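Local coordinates for protein glucose-6-phosphate isomerase (Chlamydia trachomatis D/UW-3/CX, PDB 6OTU) that catalyses the reversible isomerization of glucose 6-phosphate to fructose 6-phosphate, at residues Asp301-Thr306 and Glu311-Leu316. Residues are numbered along the deposited sequence; the frame is centred on the assembly and turned at random.
Sequences DAHALT and ENLPLL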
ATOM      1  N   ASP A 301       4.062 -26.537  -0.651  1.00 31.33           N
ATOM      2  CA  ASP A 301       3.379 -27.305  -1.692  1.00 31.56           C
ATOM      3  C   ASP A 301       2.985 -28.689  -1.189  1.00 35.28           C
ATOM      4  O   ASP A 301       1.854 -29.138  -1.394  1.00 35.37           O
ATOM      5  CB  ASP A 301       4.262 -27.447  -2.934  1.00 31.65           C
ATOM      6  CG  ASP A 301       4.604 -26.110  -3.584  1.00 42.58           C
ATOM      7  OD1 ASP A 301       3.974 -25.084  -3.239  1.00 41.14           O
ATOM      8  OD2 ASP A 301       5.529 -26.095  -4.425  1.00 34.36           O
ATOM      9  N   ALA A 302       3.917 -29.393  -0.540  1.00 32.41           N
ATOM     10  CA  ALA A 302       3.579 -30.723  -0.048  1.00 34.09           C
ATOM     11  C   ALA A 302       2.582 -30.645   1.104  1.00 35.45           C
ATOM     12  O   ALA A 302       1.655 -31.458   1.190  1.00 39.72           O
ATOM     13  CB  ALA A 302       4.846 -31.466   0.372  1.00 33.38           C
ATOM     14  N   HIS A 303       2.738 -29.647   1.976  1.00 32.63           N
ATOM     15  CA  HIS A 303       1.882 -29.544   3.154  1.00 41.46           C
ATOM     16  C   HIS A 303       0.446 -29.192   2.782  1.00 39.87           C
ATOM     17  O   HIS A 303      -0.485 -29.587   3.497  1.00 38.08           O
ATOM     18  CB  HIS A 303       2.473 -28.512   4.118  1.00 38.70           C
ATOM     19  CG  HIS A 303       1.514 -28.028   5.167  1.00 34.97           C
ATOM     20  ND1 HIS A 303       1.265 -28.723   6.331  1.00 34.94           N
ATOM     21  CD2 HIS A 303       0.771 -26.898   5.237  1.00 31.85           C
ATOM     22  CE1 HIS A 303       0.392 -28.051   7.061  1.00 39.95           C
ATOM     23  NE2 HIS A 303       0.073 -26.943   6.416  1.00 34.91           N
ATOM     24  N   ALA A 304       0.247 -28.473   1.664  1.00 34.97           N
ATOM     25  CA  ALA A 304      -1.078 -28.014   1.243  1.00 36.48           C
ATOM     26  C   ALA A 304      -1.999 -29.142   0.785  1.00 43.93           C
ATOM     27  O   ALA A 304      -3.183 -28.873   0.526  1.00 38.64           O
ATOM     28  CB  ALA A 304      -0.955 -26.989   0.116  1.00 31.44           C
ATOM     29  N   LEU A 305      -1.490 -30.377   0.662  1.00 32.89           N
ATOM     30  CA  LEU A 305      -2.293 -31.557   0.360  1.00 37.44           C
ATOM     31  C   LEU A 305      -2.893 -32.207   1.603  1.00 39.11           C
ATOM     32  O   LEU A 305      -3.565 -33.243   1.483  1.00 35.68           O
ATOM     33  CB  LEU A 305      -1.458 -32.613  -0.386  1.00 33.90           C
ATOM     34  CG  LEU A 305      -1.047 -32.422  -1.849  1.00 43.29           C
ATOM     35  CD1 LEU A 305      -2.157 -31.780  -2.682  1.00 38.94           C
ATOM     36  CD2 LEU A 305       0.230 -31.623  -1.943  1.00 53.35           C
ATOM     37  N   THR A 306      -2.645 -31.644   2.780  1.00 33.68           N
ATOM     38  CA  THR A 306      -3.172 -32.187   4.023  1.00 42.07           C
ATOM     39  C   THR A 306      -4.690 -32.040   4.058  1.00 40.25           C
ATOM     40  O   THR A 306      -5.198 -30.921   3.992  1.00 33.64           O
ATOM     41  CB  THR A 306      -2.533 -31.473   5.213  1.00 47.97           C
ATOM     42  OG1 THR A 306      -1.112 -31.658   5.168  1.00 43.24           O
ATOM     43  CG2 THR A 306      -3.091 -31.996   6.543  1.00 34.35           C
ATOM     44  N   GLU A 311      -5.537 -28.884  10.057  1.00 35.09           N
ATOM     45  CA  GLU A 311      -4.125 -29.255  10.037  1.00 36.78           C
ATOM     46  C   GLU A 311      -3.374 -28.737   8.803  1.00 43.67           C
ATOM     47  O   GLU A 311      -2.283 -29.235   8.516  1.00 49.87           O
ATOM     48  CB  GLU A 311      -3.979 -30.769  10.131  1.00 40.54           C
ATOM     49  CG  GLU A 311      -4.486 -31.346  11.428  1.00 47.80           C
ATOM     50  CD  GLU A 311      -4.575 -32.864  11.393  1.00 63.02           C
ATOM     51  OE1 GLU A 311      -4.079 -33.484  10.415  1.00 63.16           O
ATOM     52  OE2 GLU A 311      -5.142 -33.437  12.351  1.00 70.82           O
ATOM     53  N   ASN A 312      -3.907 -27.722   8.106  1.00 34.16           N
ATOM     54  CA  ASN A 312      -3.420 -27.298   6.787  1.00 36.15           C
ATOM     55  C   ASN A 312      -3.389 -25.765   6.747  1.00 40.09           C
ATOM     56  O   ASN A 312      -4.443 -25.121   6.740  1.00 38.03           O
ATOM     57  CB  ASN A 312      -4.324 -27.879   5.684  1.00 32.41           C
ATOM     58  CG  ASN A 312      -3.858 -27.543   4.256  1.00 33.73           C
ATOM     59  OD1 ASN A 312      -3.363 -26.444   3.992  1.00 35.98           O
ATOM     60  ND2 ASN A 312      -4.084 -28.475   3.317  1.00 32.38           N
ATOM     61  N   LEU A 313      -2.185 -25.177   6.714  1.00 33.96           N
ATOM     62  CA  LEU A 313      -2.071 -23.722   6.838  1.00 39.03           C
ATOM     63  C   LEU A 313      -2.783 -22.980   5.708  1.00 38.82           C
ATOM     64  O   LEU A 313      -3.723 -22.221   5.994  1.00 36.82           O
ATOM     65  CB  LEU A 313      -0.593 -23.339   6.976  1.00 39.23           C
ATOM     66  CG  LEU A 313       0.076 -23.789   8.286  1.00 34.51           C
ATOM     67  CD1 LEU A 313       1.570 -23.767   8.158  1.00 31.27           C
ATOM     68  CD2 LEU A 313      -0.380 -22.921   9.472  1.00 31.21           C
ATOM     69  N   PRO A 314      -2.446 -23.178   4.424  1.00 36.71           N
ATOM     70  CA  PRO A 314      -3.141 -22.402   3.388  1.00 37.40           C
ATOM     71  C   PRO A 314      -4.625 -22.719   3.269  1.00 30.24           C
ATOM     72  O   PRO A 314      -5.411 -21.817   2.950  1.00 41.40           O
ATOM     73  CB  PRO A 314      -2.370 -22.752   2.108  1.00 30.09           C
ATOM     74  CG  PRO A 314      -1.746 -24.051   2.376  1.00 30.52           C
ATOM     75  CD  PRO A 314      -1.439 -24.083   3.836  1.00 30.66           C
ATOM     76  N   LEU A 315      -5.039 -23.951   3.560  1.00 33.89           N
ATOM     77  CA  LEU A 315      -6.454 -24.295   3.486  1.00 35.10           C
ATOM     78  C   LEU A 315      -7.249 -23.633   4.608  1.00 39.25           C
ATOM     79  O   LEU A 315      -8.368 -23.162   4.384  1.00 40.37           O
ATOM     80  CB  LEU A 315      -6.627 -25.817   3.535  1.00 31.50           C
ATOM     81  CG  LEU A 315      -8.070 -26.263   3.287  1.00 31.80           C
ATOM     82  CD1 LEU A 315      -8.566 -25.653   1.975  1.00 31.53           C
ATOM     83  CD2 LEU A 315      -8.182 -27.781   3.260  1.00 32.45           C
ATOM     84  N   LEU A 316      -6.699 -23.608   5.825  1.00 30.95           N
ATOM     85  CA  LEU A 316      -7.366 -22.919   6.926  1.00 30.92           C
ATOM     86  C   LEU A 316      -7.456 -21.424   6.654  1.00 34.31           C
ATOM     87  O   LEU A 316      -8.519 -20.814   6.803  1.00 37.50           O
ATOM     88  CB  LEU A 316      -6.615 -23.180   8.237  1.00 31.17           C
ATOM     89  CG  LEU A 316      -7.149 -22.662   9.573  1.00 35.39           C
ATOM     90  CD1 LEU A 316      -8.644 -22.926   9.726  1.00 34.75           C
ATOM     91  CD2 LEU A 316      -6.388 -23.321  10.727  1.00 40.08           C
TER
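N312, the N-cap of helix 313-327, reaches across to the type I beta turn H303-T306 at the C-terminal end of helix 287-303, tying the two helix ends together across the connecting loop of the phosphoglucose isomerase fold. Asparagine suits this place because its amide has an acceptor and a donor side, and both are used. OD1 takes the N-H of L315, the capping bond, while ND2 gives its two hydrogens to the turn. One bond, ND2 to T306 O at 2.8 Å, is almost straight (179°) and meets a lone pair in the carbonyl plane; the other, ND2 to A304 O at 3.0 Å, arrives above that carbonyl's plane. With CG anti to the backbone N (chi1 -177°), the amide extends toward the turn, and these three bonds fix its rotation.

Histidine at 303 supplies a second polar link. Its ring nitrogen NE2 accepts the backbone N-H of L313 at 2.9 Å, nearly in the ring plane, consistent with a neutral ring whose NE2 carries no proton, and a first-turn amide of the helix gains a partner. L313 CG comes within 3.7 Å of H303 NE2. The turn is braced from within, since H303 O receives both T306 N and T306 OG1.

Apolar contacts fill in around these bonds. Small A304 lets the P314 ring come close, CB to CG at 3.8 Å, and proline suits the first helical turn, where its missing N-H forfeits no helical bond. L313 also meets F475 of helix 466-487. At the exposed margin, T306 CG2 rests 3.9 Å from E311 CB.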